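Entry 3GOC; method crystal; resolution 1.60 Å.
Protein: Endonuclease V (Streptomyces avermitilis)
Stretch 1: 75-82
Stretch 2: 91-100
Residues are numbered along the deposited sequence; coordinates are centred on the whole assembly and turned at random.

Stretch 1 75-82: TAVGEVSF
Stretch 2, residues 91-100: FREIPTVLAA

Residues 75-79 form the end of a strand that begins earlier in the chain, with phi between -149° and -82° and psi between 132° and 165°, and residues 80-82 leave it as a loop: Val80 at -58/123, Ser81 at -94/10, Phe82 at -165/149. In the second stretch, Glu93 (-123/-13) is the N-cap residue of a helix that spans 94-100 and runs on beyond it. Its backbone values stay near -65/-40, and the i to i-4 bonds are regular: Val97 N to Glu93 O 3.0 Å, Leu98 N to Ile94 O 2.9 Å, Ala99 N to Pro95 O 3.1 Å, Ala100 N to Thr96 O 3.0 Å. Strand and helix axes approach to 6.8 Å at 151°, so the elements run roughly antiparallel. Three CA-CA distances fix the register: Thr75 to Ala100 4.8 Å, Gly78 to Thr96 5.3 Å, Ser81 to Arg92 4.5 Å. The contact buries 503 Å² in total.

Small residues line this close approach. Ala76 points toward the helix, its CB 3.7 Å from Ala99 CB and 4.1 Å from Ala100 CB, an apolar methyl cluster. Thr96 (chi1 m, -56°) also points toward the strand: its CG2 lies 3.4 Å from Ala76 O, while its OG1 is 3.3 Å from Gly78 CA. An ideal CB on Gly78 would fall 1.9 Å from Thr96 OG1, a clash, so the glycine leaves the space that the threonine hydroxyl occupies. Thr75, Val77 and Glu79 alternate with Ala76 and Gly78 along the strand, and their CA-to-CB bonds point away from the helix.

Polar bonding concentrates where the loop meets the residues before the helix. Ser81 N donates to Arg92 O at 3.3 Å with a nearly linear N-H...O angle of 175°. With chi1 p (48°), Ser81 OG donates to Phe91 O at a short 2.6 Å. One serine thus engages two consecutive carbonyls, tying the loop to the approach to the helix. Pro95 CD packs 3.6 Å from the same Ser81 OG.

Beside this pair, Val80 (chi1 t) sets CG1 3.9 Å from Arg92 CB. Arg92, with chi1 to chi3 m, t, m, brings CG to 3.3 Å from Phe82 O, although the end of its side chain leads away. Phe82 (chi1 -157°, chi2 74°) and Phe91 (chi1 -71°, chi2 88°) meet through their CB atoms, 3.7 Å apart. Their rings are oblique, with centroids 5.7 Å apart and planes at 48°, closing this end of the contact with apolar packing.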

# COMPACT_ATOMS: atom_id res chain seq x y z
N THR A 75 -16.97 -15.56 -13.45
CA THR A 75 -16.24 -15.86 -14.67
C THR A 75 -17.21 -15.78 -15.84
O THR A 75 -18.43 -15.76 -15.67
CB THR A 75 -15.62 -17.28 -14.65
OG1 THR A 75 -16.65 -18.26 -14.48
CG2 THR A 75 -14.60 -17.41 -13.54
N ALA A 76 -16.65 -15.71 -17.04
CA ALA A 76 -17.44 -15.65 -18.26
C ALA A 76 -16.66 -16.33 -19.37
O ALA A 76 -15.43 -16.30 -19.38
CB ALA A 76 -17.73 -14.20 -18.63
N VAL A 77 -17.38 -16.97 -20.28
CA VAL A 77 -16.76 -17.65 -21.41
C VAL A 77 -17.16 -16.88 -22.65
O VAL A 77 -18.33 -16.54 -22.83
CB VAL A 77 -17.29 -19.09 -21.53
CG1 VAL A 77 -16.69 -19.75 -22.76
CG2 VAL A 77 -16.92 -19.88 -20.28
N GLY A 78 -16.20 -16.57 -23.51
CA GLY A 78 -16.53 -15.82 -24.71
C GLY A 78 -15.81 -16.24 -25.97
O GLY A 78 -14.82 -16.97 -25.92
N GLU A 79 -16.32 -15.79 -27.11
CA GLU A 79 -15.70 -16.07 -28.39
C GLU A 79 -14.58 -15.05 -28.54
O GLU A 79 -14.79 -13.86 -28.28
CB GLU A 79 -16.71 -15.87 -29.53
CG GLU A 79 -17.81 -16.91 -29.59
CD GLU A 79 -18.87 -16.56 -30.63
OE1 GLU A 79 -18.50 -16.00 -31.68
OE2 GLU A 79 -20.06 -16.85 -30.40
N VAL A 80 -13.39 -15.49 -28.93
CA VAL A 80 -12.28 -14.56 -29.12
C VAL A 80 -12.78 -13.57 -30.17
O VAL A 80 -13.17 -13.95 -31.27
CB VAL A 80 -11.02 -15.30 -29.58
CG1 VAL A 80 -9.93 -14.29 -29.95
CG2 VAL A 80 -10.53 -16.20 -28.46
N SER A 81 -12.76 -12.29 -29.81
CA SER A 81 -13.31 -11.25 -30.67
C SER A 81 -12.40 -10.48 -31.62
O SER A 81 -12.83 -9.49 -32.22
CB SER A 81 -14.08 -10.25 -29.80
OG SER A 81 -13.31 -9.87 -28.68
N PHE A 82 -11.16 -10.92 -31.78
CA PHE A 82 -10.25 -10.25 -32.69
C PHE A 82 -9.06 -11.17 -32.96
O PHE A 82 -8.69 -11.98 -32.12
CB PHE A 82 -9.73 -8.94 -32.07
CG PHE A 82 -9.25 -7.93 -33.07
CD1 PHE A 82 -10.16 -7.23 -33.85
CD2 PHE A 82 -7.89 -7.70 -33.25
CE1 PHE A 82 -9.72 -6.31 -34.80
CE2 PHE A 82 -7.44 -6.79 -34.19
CZ PHE A 82 -8.35 -6.09 -34.97
N PHE A 91 -8.55 -6.26 -27.82
CA PHE A 91 -9.76 -6.45 -28.61
C PHE A 91 -10.22 -7.90 -28.67
O PHE A 91 -11.34 -8.18 -29.10
CB PHE A 91 -9.59 -5.88 -30.02
CG PHE A 91 -9.56 -4.38 -30.05
CD1 PHE A 91 -8.36 -3.69 -29.89
CD2 PHE A 91 -10.75 -3.66 -30.18
CE1 PHE A 91 -8.34 -2.29 -29.87
CE2 PHE A 91 -10.74 -2.27 -30.15
CZ PHE A 91 -9.54 -1.58 -30.00
N ARG A 92 -9.38 -8.81 -28.21
CA ARG A 92 -9.72 -10.23 -28.19
C ARG A 92 -10.52 -10.62 -26.95
O ARG A 92 -11.31 -11.56 -26.99
CB ARG A 92 -8.46 -11.10 -28.18
CG ARG A 92 -7.47 -10.85 -29.29
CD ARG A 92 -6.29 -11.80 -29.13
NE ARG A 92 -5.58 -11.56 -27.87
CZ ARG A 92 -4.72 -12.41 -27.31
NH1 ARG A 92 -4.47 -13.58 -27.88
NH2 ARG A 92 -4.11 -12.09 -26.18
N GLU A 93 -10.32 -9.88 -25.85
CA GLU A 93 -10.92 -10.23 -24.57
C GLU A 93 -11.80 -9.24 -23.84
O GLU A 93 -12.48 -9.63 -22.89
CB GLU A 93 -9.80 -10.65 -23.62
CG GLU A 93 -8.76 -9.55 -23.42
CD GLU A 93 -7.59 -10.00 -22.58
OE1 GLU A 93 -7.56 -9.68 -21.37
OE2 GLU A 93 -6.70 -10.67 -23.14
N ILE A 94 -11.80 -7.98 -24.25
CA ILE A 94 -12.61 -6.99 -23.55
C ILE A 94 -14.07 -7.38 -23.35
O ILE A 94 -14.60 -7.25 -22.25
CB ILE A 94 -12.48 -5.63 -24.25
CG1 ILE A 94 -11.13 -5.02 -23.86
CG2 ILE A 94 -13.62 -4.70 -23.86
CD1 ILE A 94 -10.62 -4.02 -24.85
N PRO A 95 -14.75 -7.87 -24.40
CA PRO A 95 -16.16 -8.25 -24.22
C PRO A 95 -16.38 -9.28 -23.11
O PRO A 95 -17.34 -9.20 -22.34
CB PRO A 95 -16.54 -8.79 -25.60
CG PRO A 95 -15.68 -8.00 -26.53
CD PRO A 95 -14.35 -7.99 -25.81
N THR A 96 -15.48 -10.25 -23.04
CA THR A 96 -15.59 -11.31 -22.04
C THR A 96 -15.24 -10.81 -20.64
O THR A 96 -15.83 -11.25 -19.66
CB THR A 96 -14.71 -12.52 -22.43
OG1 THR A 96 -15.08 -12.96 -23.75
CG2 THR A 96 -14.91 -13.67 -21.47
N VAL A 97 -14.28 -9.89 -20.56
CA VAL A 97 -13.89 -9.32 -19.27
C VAL A 97 -15.05 -8.49 -18.74
O VAL A 97 -15.37 -8.54 -17.55
CB VAL A 97 -12.63 -8.42 -19.42
CG1 VAL A 97 -12.34 -7.69 -18.11
CG2 VAL A 97 -11.43 -9.28 -19.81
N LEU A 98 -15.68 -7.71 -19.62
CA LEU A 98 -16.82 -6.90 -19.21
C LEU A 98 -17.94 -7.81 -18.69
O LEU A 98 -18.62 -7.47 -17.72
CB LEU A 98 -17.34 -6.06 -20.39
CG LEU A 98 -16.42 -4.92 -20.84
CD1 LEU A 98 -16.96 -4.31 -22.13
CD2 LEU A 98 -16.30 -3.86 -19.75
N ALA A 99 -18.10 -8.97 -19.32
CA ALA A 99 -19.13 -9.92 -18.91
C ALA A 99 -18.86 -10.50 -17.53
O ALA A 99 -19.78 -10.68 -16.72
CB ALA A 99 -19.25 -11.04 -19.94
N ALA A 100 -17.60 -10.80 -17.25
CA ALA A 100 -17.25 -11.34 -15.94
C ALA A 100 -17.52 -10.29 -14.87
O ALA A 100 -18.05 -10.60 -13.80
CB ALA A 100 -15.78 -11.78 -15.91